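Local coordinates for glycosyl transferase (Staphylococcus aureus, PDB 5U02), which is a glycosyl transferase that here comprises a largely helical linker region followed by beta-rich C-terminal domains, with three chains in the assembly, at residues Y108-I113 against N119-E124; M78-P83 against E101-G106; L84-R89 against P127-I132; V184-S187 against Q193-F196. All coordinates share one frame; numbering follows the deposited sequence.

Contact 1 (Y108-I113 against N119-E124); sequences YYRFDI and NIQFNE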
loop_
_atom_site.group_PDB
_atom_site.type_symbol
_atom_site.label_atom_id
_atom_site.label_comp_id
_atom_site.label_asym_id
_atom_site.label_seq_id
_atom_site.Cartn_x
_atom_site.Cartn_y
_atom_site.Cartn_z
ATOM N N TYR A 108 -9.644 -11.475 21.035
ATOM C CA TYR A 108 -10.776 -11.458 21.940
ATOM C C TYR A 108 -11.890 -12.320 21.364
ATOM O O TYR A 108 -12.016 -12.462 20.145
ATOM C CB TYR A 108 -11.255 -10.021 22.165
ATOM C CG TYR A 108 -10.118 -9.070 22.477
ATOM C CD1 TYR A 108 -9.522 -9.064 23.729
ATOM C CD2 TYR A 108 -9.624 -8.198 21.518
ATOM C CE1 TYR A 108 -8.472 -8.215 24.023
ATOM C CE2 TYR A 108 -8.570 -7.339 21.805
ATOM C CZ TYR A 108 -8.000 -7.353 23.063
ATOM O OH TYR A 108 -6.954 -6.510 23.368
ATOM N N TYR A 109 -12.681 -12.918 22.254
ATOM C CA TYR A 109 -13.850 -13.667 21.806
ATOM C C TYR A 109 -14.756 -12.784 20.956
ATOM O O TYR A 109 -15.139 -13.156 19.840
ATOM C CB TYR A 109 -14.600 -14.232 23.013
ATOM C CG TYR A 109 -15.924 -14.879 22.678
ATOM C CD1 TYR A 109 -15.982 -16.178 22.189
ATOM C CD2 TYR A 109 -17.117 -14.193 22.860
ATOM C CE1 TYR A 109 -17.189 -16.770 21.883
ATOM C CE2 TYR A 109 -18.326 -14.776 22.559
ATOM C CZ TYR A 109 -18.356 -16.065 22.072
ATOM O OH TYR A 109 -19.559 -16.651 21.769
ATOM N N ARG A 110 -15.080 -11.596 21.461
ATOM C CA ARG A 110 -15.840 -10.593 20.731
ATOM C C ARG A 110 -15.252 -9.225 21.044
ATOM O O ARG A 110 -14.812 -8.981 22.172
ATOM C CB ARG A 110 -17.326 -10.627 21.113
ATOM C CG ARG A 110 -18.261 -11.006 19.977
ATOM C CD ARG A 110 -18.207 -12.496 19.680
ATOM N NE ARG A 110 -18.775 -12.816 18.373
ATOM C CZ ARG A 110 -18.711 -14.013 17.801
ATOM N NH1 ARG A 110 -18.100 -15.015 18.421
ATOM N NH2 ARG A 110 -19.252 -14.208 16.606
ATOM N N PHE A 111 -15.244 -8.340 20.050
ATOM C CA PHE A 111 -14.725 -6.992 20.246
ATOM C C PHE A 111 -15.104 -6.129 19.048
ATOM O O PHE A 111 -15.540 -6.627 18.006
ATOM C CB PHE A 111 -13.202 -6.988 20.440
ATOM C CG PHE A 111 -12.425 -6.967 19.151
ATOM C CD1 PHE A 111 -12.206 -8.134 18.437
ATOM C CD2 PHE A 111 -11.910 -5.778 18.653
ATOM C CE1 PHE A 111 -11.493 -8.117 17.248
ATOM C CE2 PHE A 111 -11.198 -5.755 17.465
ATOM C CZ PHE A 111 -10.989 -6.927 16.764
ATOM N N ASP A 112 -14.928 -4.821 19.223
ATOM C CA ASP A 112 -14.921 -3.834 18.148
ATOM C C ASP A 112 -14.416 -2.527 18.745
ATOM O O ASP A 112 -14.355 -2.368 19.967
ATOM C CB ASP A 112 -16.301 -3.662 17.505
ATOM C CG ASP A 112 -17.408 -3.556 18.525
ATOM O OD1 ASP A 112 -17.566 -2.466 19.117
ATOM O OD2 ASP A 112 -18.127 -4.558 18.730
ATOM N N ILE A 113 -14.039 -1.591 17.869
ATOM C CA ILE A 113 -13.481 -0.314 18.302
ATOM C C ILE A 113 -14.574 0.741 18.291
ATOM O O ILE A 113 -15.485 0.727 17.453
ATOM C CB ILE A 113 -12.280 0.132 17.437
ATOM C CG1 ILE A 113 -12.751 0.781 16.132
ATOM C CG2 ILE A 113 -11.355 -1.041 17.158
ATOM C CD1 ILE A 113 -11.800 1.832 15.593
ATOM N N ASN A 119 -13.963 -2.164 22.955
ATOM C CA ASN A 119 -15.043 -2.750 23.742
ATOM C C ASN A 119 -14.947 -4.261 23.587
ATOM O O ASN A 119 -15.092 -4.780 22.475
ATOM C CB ASN A 119 -16.412 -2.240 23.289
ATOM C CG ASN A 119 -16.543 -0.735 23.409
ATOM O OD1 ASN A 119 -15.726 -0.079 24.053
ATOM N ND2 ASN A 119 -17.583 -0.182 22.793
ATOM N N ILE A 120 -14.704 -4.963 24.693
ATOM C CA ILE A 120 -14.288 -6.362 24.653
ATOM C C ILE A 120 -15.222 -7.214 25.503
ATOM O O ILE A 120 -15.506 -6.870 26.656
ATOM C CB ILE A 120 -12.838 -6.530 25.145
ATOM C CG1 ILE A 120 -11.874 -5.713 24.286
ATOM C CG2 ILE A 120 -12.448 -7.998 25.139
ATOM C CD1 ILE A 120 -10.486 -5.597 24.880
ATOM N N GLN A 121 -15.681 -8.332 24.937
ATOM C CA GLN A 121 -16.257 -9.431 25.702
ATOM C C GLN A 121 -15.291 -10.603 25.599
ATOM O O GLN A 121 -15.024 -11.092 24.495
ATOM C CB GLN A 121 -17.649 -9.815 25.191
ATOM C CG GLN A 121 -18.144 -11.150 25.763
ATOM C CD GLN A 121 -19.347 -11.743 25.021
ATOM O OE1 GLN A 121 -19.352 -11.834 23.797
ATOM N NE2 GLN A 121 -20.359 -12.169 25.769
ATOM N N PHE A 122 -14.755 -11.040 26.742
ATOM C CA PHE A 122 -13.625 -11.964 26.709
ATOM C C PHE A 122 -14.053 -13.416 26.533
ATOM O O PHE A 122 -13.280 -14.223 26.004
ATOM C CB PHE A 122 -12.788 -11.807 27.976
ATOM C CG PHE A 122 -12.007 -10.522 28.028
ATOM C CD1 PHE A 122 -10.764 -10.415 27.416
ATOM C CD2 PHE A 122 -12.523 -9.416 28.675
ATOM C CE1 PHE A 122 -10.052 -9.224 27.464
ATOM C CE2 PHE A 122 -11.819 -8.231 28.728
ATOM C CZ PHE A 122 -10.582 -8.131 28.122
ATOM N N ASN A 123 -15.261 -13.773 26.961
ATOM C CA ASN A 123 -15.770 -15.128 26.792
ATOM C C ASN A 123 -17.272 -15.071 26.562
ATOM O O ASN A 123 -17.921 -14.055 26.822
ATOM C CB ASN A 123 -15.437 -16.019 28.000
ATOM C CG ASN A 123 -14.110 -16.749 27.841
ATOM O OD1 ASN A 123 -14.023 -17.756 27.136
ATOM N ND2 ASN A 123 -13.068 -16.233 28.483
ATOM N N GLU A 124 -17.816 -16.180 26.069
ATOM C CA GLU A 124 -19.234 -16.234 25.742
ATOM C C GLU A 124 -20.080 -16.072 26.998
ATOM O O GLU A 124 -19.859 -16.752 28.004
ATOM C CB GLU A 124 -19.560 -17.555 25.046
ATOM C CG GLU A 124 -20.964 -17.631 24.464
ATOM C CD GLU A 124 -21.164 -18.855 23.592
ATOM O OE1 GLU A 124 -20.805 -19.969 24.032
ATOM O OE2 GLU A 124 -21.673 -18.702 22.460
#
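Ile120 is the bump here, and the hollow it fills lies between two aromatic rings. Its CD1 methyl sits over one face of Tyr108, 3.6 Å from that ring's centroid in a CH-pi contact, while its CG2 methyl reaches Tyr108 CD1 at 3.4 Å and also covers the centre of the Phe122 ring. The two rings run side by side with planes 76° apart, which shapes a notch for the forked side chain. Tyr109 makes a second fit: with CG opposite the backbone N (chi1 173°), its ring lies between Arg110 NH1 on one face and the backbone N of Glu124 on the other. Gln121 OE1 comes in the ring plane to the Tyr109 edge, 3.4 Å from CE2, and Tyr109 OH gives a weak hydrogen bond to Glu124 OE2 (3.0 Å). Behind these shapes stands an antiparallel hairpin, in which Arg110–Gln121 and Asp112–Asn119 are hydrogen-bonded pairs and Phe111–Ile120 is a non-hydrogen-bonded one. Tyr108 OH is bound to Met161 O and Gln121 NE2 to Glu126 O. The chemistry implies a division of labour: backbone bonds set the register, while the apolar fit lies on the face where Tyr108 and Phe122 pack on helix 93-105.

Contact 2 (M78-P83 against E101-G106); sequences MSKLRP and ESYRQG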
loop_
_atom_site.group_PDB
_atom_site.type_symbol
_atom_site.label_atom_id
_atom_site.label_comp_id
_atom_site.label_asym_id
_atom_site.label_seq_id
_atom_site.Cartn_x
_atom_site.Cartn_y
_atom_site.Cartn_z
ATOM N N MET A 78 -6.653 3.014 35.361
ATOM C CA MET A 78 -6.340 2.791 33.952
ATOM C C MET A 78 -7.322 1.807 33.330
ATOM O O MET A 78 -7.616 0.756 33.906
ATOM C CB MET A 78 -4.906 2.275 33.811
ATOM C CG MET A 78 -3.851 3.273 34.249
ATOM S SD MET A 78 -2.206 2.540 34.324
ATOM C CE MET A 78 -2.193 1.576 32.814
ATOM N N SER A 79 -7.819 2.153 32.138
ATOM C CA SER A 79 -8.996 1.486 31.586
ATOM C C SER A 79 -8.779 -0.014 31.412
ATOM O O SER A 79 -9.708 -0.807 31.612
ATOM C CB SER A 79 -9.384 2.127 30.252
ATOM O OG SER A 79 -8.285 2.159 29.356
ATOM N N LYS A 80 -7.567 -0.427 31.046
ATOM C CA LYS A 80 -7.337 -1.836 30.749
ATOM C C LYS A 80 -7.332 -2.716 31.994
ATOM O O LYS A 80 -7.265 -3.942 31.858
ATOM C CB LYS A 80 -6.026 -1.998 29.970
ATOM C CG LYS A 80 -4.778 -2.202 30.811
ATOM C CD LYS A 80 -3.525 -1.880 29.999
ATOM C CE LYS A 80 -2.393 -2.854 30.292
ATOM N NZ LYS A 80 -2.586 -4.139 29.558
ATOM N N LEU A 81 -7.424 -2.135 33.190
ATOM C CA LEU A 81 -7.451 -2.914 34.419
ATOM C C LEU A 81 -8.860 -3.254 34.889
ATOM O O LEU A 81 -9.017 -4.173 35.701
ATOM C CB LEU A 81 -6.714 -2.165 35.532
ATOM C CG LEU A 81 -5.209 -2.024 35.309
ATOM C CD1 LEU A 81 -4.614 -0.997 36.257
ATOM C CD2 LEU A 81 -4.528 -3.372 35.471
ATOM N N ARG A 82 -9.876 -2.538 34.406
ATOM C CA ARG A 82 -11.255 -2.812 34.806
ATOM C C ARG A 82 -11.656 -4.278 34.673
ATOM O O ARG A 82 -12.305 -4.793 35.600
ATOM C CB ARG A 82 -12.212 -1.915 34.003
ATOM C CG ARG A 82 -12.037 -0.431 34.272
ATOM C CD ARG A 82 -12.621 0.433 33.159
ATOM N NE ARG A 82 -12.187 1.824 33.291
ATOM C CZ ARG A 82 -12.349 2.757 32.359
ATOM N NH1 ARG A 82 -12.939 2.455 31.211
ATOM N NH2 ARG A 82 -11.915 3.994 32.574
ATOM N N PRO A 83 -11.329 -4.998 33.593
ATOM C CA PRO A 83 -11.655 -6.434 33.571
ATOM C C PRO A 83 -10.929 -7.241 34.638
ATOM O O PRO A 83 -11.527 -8.161 35.209
ATOM C CB PRO A 83 -11.252 -6.866 32.154
ATOM C CG PRO A 83 -11.294 -5.607 31.348
ATOM C CD PRO A 83 -10.840 -4.533 32.282
ATOM N N GLU A 101 -4.129 -12.971 28.765
ATOM C CA GLU A 101 -3.893 -13.566 27.457
ATOM C C GLU A 101 -4.459 -12.698 26.346
ATOM O O GLU A 101 -3.770 -12.432 25.362
ATOM C CB GLU A 101 -4.462 -14.982 27.373
ATOM C CG GLU A 101 -3.889 -15.956 28.381
ATOM C CD GLU A 101 -4.208 -17.407 28.062
ATOM O OE1 GLU A 101 -3.480 -18.287 28.562
ATOM O OE2 GLU A 101 -5.175 -17.656 27.317
ATOM N N SER A 102 -5.696 -12.218 26.482
ATOM C CA SER A 102 -6.278 -11.469 25.365
ATOM C C SER A 102 -5.485 -10.204 25.027
ATOM O O SER A 102 -5.445 -9.796 23.861
ATOM C CB SER A 102 -7.750 -11.129 25.635
ATOM O OG SER A 102 -8.570 -12.284 25.664
ATOM N N TYR A 103 -4.826 -9.583 26.008
ATOM C CA TYR A 103 -4.113 -8.340 25.708
ATOM C C TYR A 103 -2.844 -8.586 24.897
ATOM O O TYR A 103 -2.466 -7.730 24.089
ATOM C CB TYR A 103 -3.761 -7.564 26.988
ATOM C CG TYR A 103 -4.943 -6.928 27.673
ATOM C CD1 TYR A 103 -6.058 -6.540 26.949
ATOM C CD2 TYR A 103 -4.961 -6.759 29.050
ATOM C CE1 TYR A 103 -7.150 -5.977 27.574
ATOM C CE2 TYR A 103 -6.048 -6.199 29.689
ATOM C CZ TYR A 103 -7.144 -5.810 28.943
ATOM O OH TYR A 103 -8.233 -5.252 29.571
ATOM N N ARG A 104 -2.198 -9.752 25.064
ATOM C CA ARG A 104 -0.880 -9.980 24.463
ATOM C C ARG A 104 -0.948 -9.993 22.932
ATOM O O ARG A 104 -0.144 -9.331 22.267
ATOM C CB ARG A 104 -0.227 -11.272 25.016
ATOM C CG ARG A 104 -0.942 -12.577 24.743
ATOM C CD ARG A 104 -0.327 -13.879 25.280
ATOM N NE ARG A 104 -1.443 -14.784 25.570
ATOM C CZ ARG A 104 -1.876 -15.749 24.756
ATOM N NH1 ARG A 104 -1.271 -15.980 23.599
ATOM N NH2 ARG A 104 -2.924 -16.496 25.090
ATOM N N GLN A 105 -1.911 -10.716 22.346
ATOM C CA GLN A 105 -1.984 -10.801 20.886
ATOM C C GLN A 105 -3.151 -10.026 20.287
ATOM O O GLN A 105 -3.216 -9.874 19.061
ATOM C CB GLN A 105 -2.100 -12.262 20.432
ATOM C CG GLN A 105 -3.459 -12.883 20.667
ATOM C CD GLN A 105 -3.935 -12.920 22.143
ATOM O OE1 GLN A 105 -3.162 -13.221 23.050
ATOM N NE2 GLN A 105 -5.197 -12.590 22.374
ATOM N N GLY A 106 -4.103 -9.603 21.101
ATOM C CA GLY A 106 -5.245 -8.910 20.551
ATOM C C GLY A 106 -6.246 -9.866 19.939
ATOM O O GLY A 106 -6.780 -9.620 18.854
#
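Two first torsions bring Tyr103 and Lys80 together. Tyr103 keeps CG beside its backbone N and opposite its carbonyl carbon (chi1 -71°), which projects the ring out of helix 93-105 toward residues 78-83. Lys80 holds CG between its backbone N and carbonyl carbon (chi1 90°), then bends at its last two torsions, and NZ comes to lie 3.6 Å from Tyr103 CD2. The backbones stay well apart, with the CA atoms of Lys80 and Tyr103 8.8 Å from each other, and the length of the phenol spans the gap. At its end Tyr103 OH donates a hydrogen bond to Lys80 O at 2.8 Å, with the carbonyl oxygen near the plane of the ring, at its edge. The hydroxyl approaches from the flank of that carbonyl, at a C=O...O angle of 122° and tilted somewhat from the carbonyl plane. Pro83 CG completes the setting, 3.6 Å from Tyr103 OH, as the turn runs into helix 82-89. Ile132 of strand 129-132 packs on both Lys80 and Tyr103, and Tyr108 touches the Tyr103 ring. This is packing between the turn leading into one helix and the C-terminal part of the next, bridged by one side chain. The chemistry implies that a buried phenol meets its need for an acceptor with a main-chain carbonyl, tying the two elements through one polar bond.

Contact 3 (L84-R89 against P127-I132); sequences LLHYAR and PYFEGI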
loop_
_atom_site.group_PDB
_atom_site.type_symbol
_atom_site.label_atom_id
_atom_site.label_comp_id
_atom_site.label_asym_id
_atom_site.label_seq_id
_atom_site.Cartn_x
_atom_site.Cartn_y
_atom_site.Cartn_z
ATOM N N LEU A 84 -9.672 -6.912 34.941
ATOM C CA LEU A 84 -8.925 -7.706 35.911
ATOM C C LEU A 84 -9.385 -7.431 37.337
ATOM O O LEU A 84 -9.377 -8.331 38.180
ATOM C CB LEU A 84 -7.429 -7.442 35.759
ATOM C CG LEU A 84 -6.887 -7.754 34.370
ATOM C CD1 LEU A 84 -5.733 -6.837 33.977
ATOM C CD2 LEU A 84 -6.482 -9.210 34.296
ATOM N N LEU A 85 -9.780 -6.192 37.632
ATOM C CA LEU A 85 -10.394 -5.910 38.927
ATOM C C LEU A 85 -11.705 -6.664 39.085
ATOM O O LEU A 85 -12.016 -7.166 40.171
ATOM C CB LEU A 85 -10.634 -4.405 39.099
ATOM C CG LEU A 85 -9.435 -3.459 39.132
ATOM C CD1 LEU A 85 -9.898 -2.004 39.141
ATOM C CD2 LEU A 85 -8.581 -3.762 40.347
ATOM N N HIS A 86 -12.482 -6.767 38.005
ATOM C CA HIS A 86 -13.780 -7.429 38.074
ATOM C C HIS A 86 -13.624 -8.929 38.301
ATOM O O HIS A 86 -14.235 -9.494 39.215
ATOM C CB HIS A 86 -14.568 -7.129 36.795
ATOM C CG HIS A 86 -15.644 -8.123 36.485
ATOM N ND1 HIS A 86 -15.397 -9.305 35.823
ATOM C CD2 HIS A 86 -16.974 -8.103 36.737
ATOM C CE1 HIS A 86 -16.528 -9.975 35.684
ATOM N NE2 HIS A 86 -17.499 -9.268 36.230
ATOM N N TYR A 87 -12.796 -9.591 37.490
ATOM C CA TYR A 87 -12.555 -11.017 37.690
ATOM C C TYR A 87 -11.734 -11.305 38.940
ATOM O O TYR A 87 -11.686 -12.462 39.372
ATOM C CB TYR A 87 -11.864 -11.624 36.468
ATOM C CG TYR A 87 -12.688 -11.547 35.204
ATOM C CD1 TYR A 87 -13.923 -12.173 35.116
ATOM C CD2 TYR A 87 -12.222 -10.858 34.094
ATOM C CE1 TYR A 87 -14.677 -12.102 33.959
ATOM C CE2 TYR A 87 -12.965 -10.782 32.939
ATOM C CZ TYR A 87 -14.189 -11.405 32.876
ATOM O OH TYR A 87 -14.918 -11.323 31.718
ATOM N N ALA A 88 -11.085 -10.295 39.525
ATOM C CA ALA A 88 -10.420 -10.495 40.809
ATOM C C ALA A 88 -11.441 -10.689 41.922
ATOM O O ALA A 88 -11.403 -11.694 42.640
ATOM C CB ALA A 88 -9.502 -9.314 41.123
ATOM N N ARG A 89 -12.366 -9.735 42.076
ATOM C CA ARG A 89 -13.428 -9.884 43.068
ATOM C C ARG A 89 -14.212 -11.168 42.840
ATOM O O ARG A 89 -14.627 -11.830 43.798
ATOM C CB ARG A 89 -14.368 -8.679 43.030
ATOM C CG ARG A 89 -13.728 -7.357 43.402
ATOM C CD ARG A 89 -14.770 -6.250 43.441
ATOM N NE ARG A 89 -14.162 -4.932 43.575
ATOM C CZ ARG A 89 -13.758 -4.191 42.548
ATOM N NH1 ARG A 89 -13.212 -3.000 42.759
ATOM N NH2 ARG A 89 -13.896 -4.642 41.310
ATOM N N PRO A 127 -19.960 -10.116 30.391
ATOM C CA PRO A 127 -20.254 -8.728 30.007
ATOM C C PRO A 127 -19.237 -8.165 29.025
ATOM O O PRO A 127 -18.174 -8.733 28.763
ATOM C CB PRO A 127 -20.202 -7.974 31.339
ATOM C CG PRO A 127 -20.550 -8.992 32.353
ATOM C CD PRO A 127 -19.967 -10.284 31.856
ATOM N N TYR A 128 -19.592 -7.009 28.471
ATOM C CA TYR A 128 -18.696 -6.209 27.648
ATOM C C TYR A 128 -18.097 -5.106 28.512
ATOM O O TYR A 128 -18.832 -4.296 29.088
ATOM C CB TYR A 128 -19.439 -5.593 26.460
ATOM C CG TYR A 128 -19.516 -6.447 25.212
ATOM C CD1 TYR A 128 -20.465 -7.456 25.092
ATOM C CD2 TYR A 128 -18.663 -6.219 24.138
ATOM C CE1 TYR A 128 -20.551 -8.224 23.946
ATOM C CE2 TYR A 128 -18.740 -6.983 22.990
ATOM C CZ TYR A 128 -19.686 -7.985 22.899
ATOM O OH TYR A 128 -19.770 -8.749 21.759
ATOM N N PHE A 129 -16.771 -5.082 28.609
ATOM C CA PHE A 129 -16.061 -3.956 29.198
ATOM C C PHE A 129 -15.721 -2.966 28.092
ATOM O O PHE A 129 -15.123 -3.341 27.077
ATOM C CB PHE A 129 -14.795 -4.421 29.919
ATOM C CG PHE A 129 -15.056 -5.404 31.024
ATOM C CD1 PHE A 129 -15.082 -6.765 30.767
ATOM C CD2 PHE A 129 -15.285 -4.966 32.319
ATOM C CE1 PHE A 129 -15.329 -7.672 31.782
ATOM C CE2 PHE A 129 -15.530 -5.868 33.336
ATOM C CZ PHE A 129 -15.551 -7.222 33.067
ATOM N N GLU A 130 -16.109 -1.710 28.281
ATOM C CA GLU A 130 -16.099 -0.733 27.203
ATOM C C GLU A 130 -15.094 0.379 27.482
ATOM O O GLU A 130 -14.858 0.754 28.634
ATOM C CB GLU A 130 -17.507 -0.147 27.000
ATOM C CG GLU A 130 -18.615 -1.187 27.162
ATOM C CD GLU A 130 -19.838 -0.909 26.304
ATOM O OE1 GLU A 130 -20.964 -0.980 26.836
ATOM O OE2 GLU A 130 -19.677 -0.628 25.100
ATOM N N GLY A 131 -14.494 0.893 26.408
ATOM C CA GLY A 131 -13.615 2.045 26.487
ATOM C C GLY A 131 -12.202 1.756 26.958
ATOM O O GLY A 131 -11.660 2.491 27.786
ATOM N N ILE A 132 -11.587 0.707 26.424
ATOM C CA ILE A 132 -10.258 0.283 26.851
ATOM C C ILE A 132 -9.216 0.926 25.943
ATOM O O ILE A 132 -9.221 0.704 24.728
ATOM C CB ILE A 132 -10.138 -1.248 26.834
ATOM C CG1 ILE A 132 -11.311 -1.873 27.593
ATOM C CG2 ILE A 132 -8.807 -1.688 27.421
ATOM C CD1 ILE A 132 -11.255 -3.383 27.690
HETATM O O HOH W 1 -15.568 -10.304 28.950
#
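Phe129 turns its edge to two aromatic faces at once. Its CZ points onto the face of His86, 3.5 Å from ND1, in a T-shaped pair whose planes stand 70° apart and whose centroids are 5.0 Å from each other. The Phe129 ring also makes an offset edge-to-face pair with Tyr87, with centroids 5.8 Å apart and planes at 66°, its CE1 lying 3.7 Å from Tyr87 OH. His86 reaches this place because its CG is swung away from the backbone N (chi1 158°), and its ND1 in turn lies over a face of Tyr87. The result is an aromatic cluster joining helix 82-89 to strand 129-132, an outer strand of a small three-stranded antiparallel sheet. Just beyond Phe129 that strand carries a G1 beta bulge, where Gly131, with positive phi, and Ile132 both face Leu118. Phe129 itself is tied through its backbone to Ile120 of the central strand. On the helix side, Tyr87 also packs against Asn95 and Val99 of helix 93-105. A polar link runs past the cluster through one water, which lies in the plane of the Phe129 ring at its edge: it hydrogen-bonds Tyr87 OH at 3.0 Å and donates to Pro127 O, also at 3.0 Å.

Contact 4 (V184-S187 against Q193-F196); sequences VPLS and QYRF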
loop_
_atom_site.group_PDB
_atom_site.type_symbol
_atom_site.label_atom_id
_atom_site.label_comp_id
_atom_site.label_asym_id
_atom_site.label_seq_id
_atom_site.Cartn_x
_atom_site.Cartn_y
_atom_site.Cartn_z
ATOM N N VAL A 184 8.093 4.371 4.127
ATOM C CA VAL A 184 8.242 3.212 3.253
ATOM C C VAL A 184 7.045 2.296 3.473
ATOM O O VAL A 184 6.791 1.881 4.612
ATOM C CB VAL A 184 9.555 2.463 3.523
ATOM C CG1 VAL A 184 9.723 1.337 2.518
ATOM C CG2 VAL A 184 10.731 3.417 3.476
ATOM N N PRO A 185 6.293 1.952 2.432
ATOM C CA PRO A 185 5.145 1.055 2.606
ATOM C C PRO A 185 5.577 -0.362 2.962
ATOM O O PRO A 185 6.698 -0.798 2.697
ATOM C CB PRO A 185 4.455 1.085 1.238
ATOM C CG PRO A 185 5.486 1.614 0.290
ATOM C CD PRO A 185 6.369 2.515 1.077
ATOM N N LEU A 186 4.646 -1.085 3.571
ATOM C CA LEU A 186 4.856 -2.491 3.885
ATOM C C LEU A 186 4.978 -3.316 2.607
ATOM O O LEU A 186 4.195 -3.145 1.671
ATOM C CB LEU A 186 3.693 -3.000 4.737
ATOM C CG LEU A 186 3.706 -4.447 5.221
ATOM C CD1 LEU A 186 4.869 -4.690 6.152
ATOM C CD2 LEU A 186 2.391 -4.770 5.907
ATOM N N SER A 187 5.966 -4.213 2.566
ATOM C CA SER A 187 6.165 -5.062 1.394
ATOM C C SER A 187 5.401 -6.374 1.503
ATOM O O SER A 187 4.843 -6.848 0.510
ATOM C CB SER A 187 7.652 -5.356 1.195
ATOM O OG SER A 187 8.374 -4.165 0.915
ATOM N N GLN A 193 4.785 -10.258 11.733
ATOM C CA GLN A 193 6.118 -9.970 11.221
ATOM C C GLN A 193 5.973 -9.110 9.974
ATOM O O GLN A 193 5.426 -9.568 8.969
ATOM C CB GLN A 193 6.869 -11.257 10.893
ATOM C CG GLN A 193 7.065 -12.190 12.067
ATOM C CD GLN A 193 7.631 -13.518 11.635
ATOM O OE1 GLN A 193 8.805 -13.800 11.848
ATOM N NE2 GLN A 193 6.793 -14.346 11.025
ATOM N N TYR A 194 6.470 -7.878 10.033
ATOM C CA TYR A 194 6.271 -6.899 8.972
ATOM C C TYR A 194 7.599 -6.613 8.276
ATOM O O TYR A 194 8.547 -6.136 8.911
ATOM C CB TYR A 194 5.652 -5.622 9.544
ATOM C CG TYR A 194 4.233 -5.837 10.041
ATOM C CD1 TYR A 194 3.987 -6.340 11.316
ATOM C CD2 TYR A 194 3.146 -5.580 9.218
ATOM C CE1 TYR A 194 2.694 -6.554 11.762
ATOM C CE2 TYR A 194 1.853 -5.789 9.649
ATOM C CZ TYR A 194 1.635 -6.276 10.923
ATOM O OH TYR A 194 0.355 -6.494 11.374
ATOM N N ARG A 195 7.656 -6.889 6.971
ATOM C CA ARG A 195 8.880 -6.805 6.183
ATOM C C ARG A 195 8.831 -5.604 5.249
ATOM O O ARG A 195 7.855 -5.422 4.516
ATOM C CB ARG A 195 9.088 -8.085 5.373
ATOM C CG ARG A 195 10.187 -7.993 4.324
ATOM C CD ARG A 195 10.360 -9.329 3.635
ATOM N NE ARG A 195 10.808 -10.343 4.580
ATOM C CZ ARG A 195 11.961 -10.990 4.484
ATOM N NH1 ARG A 195 12.773 -10.749 3.463
ATOM N NH2 ARG A 195 12.289 -11.892 5.399
ATOM N N PHE A 196 9.894 -4.806 5.260
ATOM C CA PHE A 196 9.989 -3.605 4.442
ATOM C C PHE A 196 11.212 -3.712 3.542
ATOM O O PHE A 196 12.327 -3.936 4.029
ATOM C CB PHE A 196 10.072 -2.349 5.315
ATOM C CG PHE A 196 8.856 -2.116 6.169
ATOM C CD1 PHE A 196 8.721 -2.736 7.407
ATOM C CD2 PHE A 196 7.837 -1.293 5.719
ATOM C CE1 PHE A 196 7.591 -2.519 8.190
ATOM C CE2 PHE A 196 6.711 -1.075 6.484
ATOM C CZ PHE A 196 6.585 -1.687 7.723
#
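Leu186 and the pair Tyr194 and Phe196 meet inside a beta hairpin, strand 181-190 with strand 193-199, within the antiparallel sheet of a C-terminal domain whose sequence family belongs to the E-set clan. Starting at CB, the leucine first comes to the Phe196 ring, with CE2 4.0 Å away. CG, anti to the backbone N (chi1 -179°), a setting that leaves both methyls close to the Tyr194 ring, lies 4.2 Å from Tyr194 CD2. CD1 takes up a position over one face of Phe196, 4.1 Å from the ring centroid and 21° off its normal, a CH-pi contact. The same methyl lies in plane at the edge of the Tyr194 ring, 3.6 Å from Tyr194 CB, and comes within 3.5 Å of Arg195 O. Beside it at that edge, Leu186 CD2 meets Tyr194 CD2 at 3.5 Å. Val169, of strand 168-175, touches both rings, and Tyr194 OH is hydrogen-bonded to Tyr167 OH. The hairpin also lies near subunit borders: Arg195 NE makes a weak hydrogen bond to Tyr206 OH of the second subunit, and Pro185 packs on Ser187 of the third. Ser187 OG is engaged by the backbone N of Asn197, while across the hairpin Ser187 N donates to Arg195 O at 3.0 Å, with an N-H...O angle of 151°.

How the contacts relate
Contacts 1, 2 and 3 form one neighbourhood, with centres 9 to 11 Å apart, and illustrate how a small sheet is packed on helices. Contact 2 is buried, while contacts 1, 3 and 4 are partly buried. Contacts 2 and 3 share helix 82-89; contacts 1 and 3 share the three-stranded sheet, with Asn119 OD1 probably hydrogen-bonded to Gly131 N between them. Chemistry follows place: paired backbones dominate within the sheet, a single phenol bond spans from helix 93-105 to the turn before helix 82-89, and ring packing with a water joins helix to strand. Contact 4, another hairpin about 29 Å from contact 1 between centres, packs a leucine against two rings beside one backbone bond, and alone reaches neighbouring subunits.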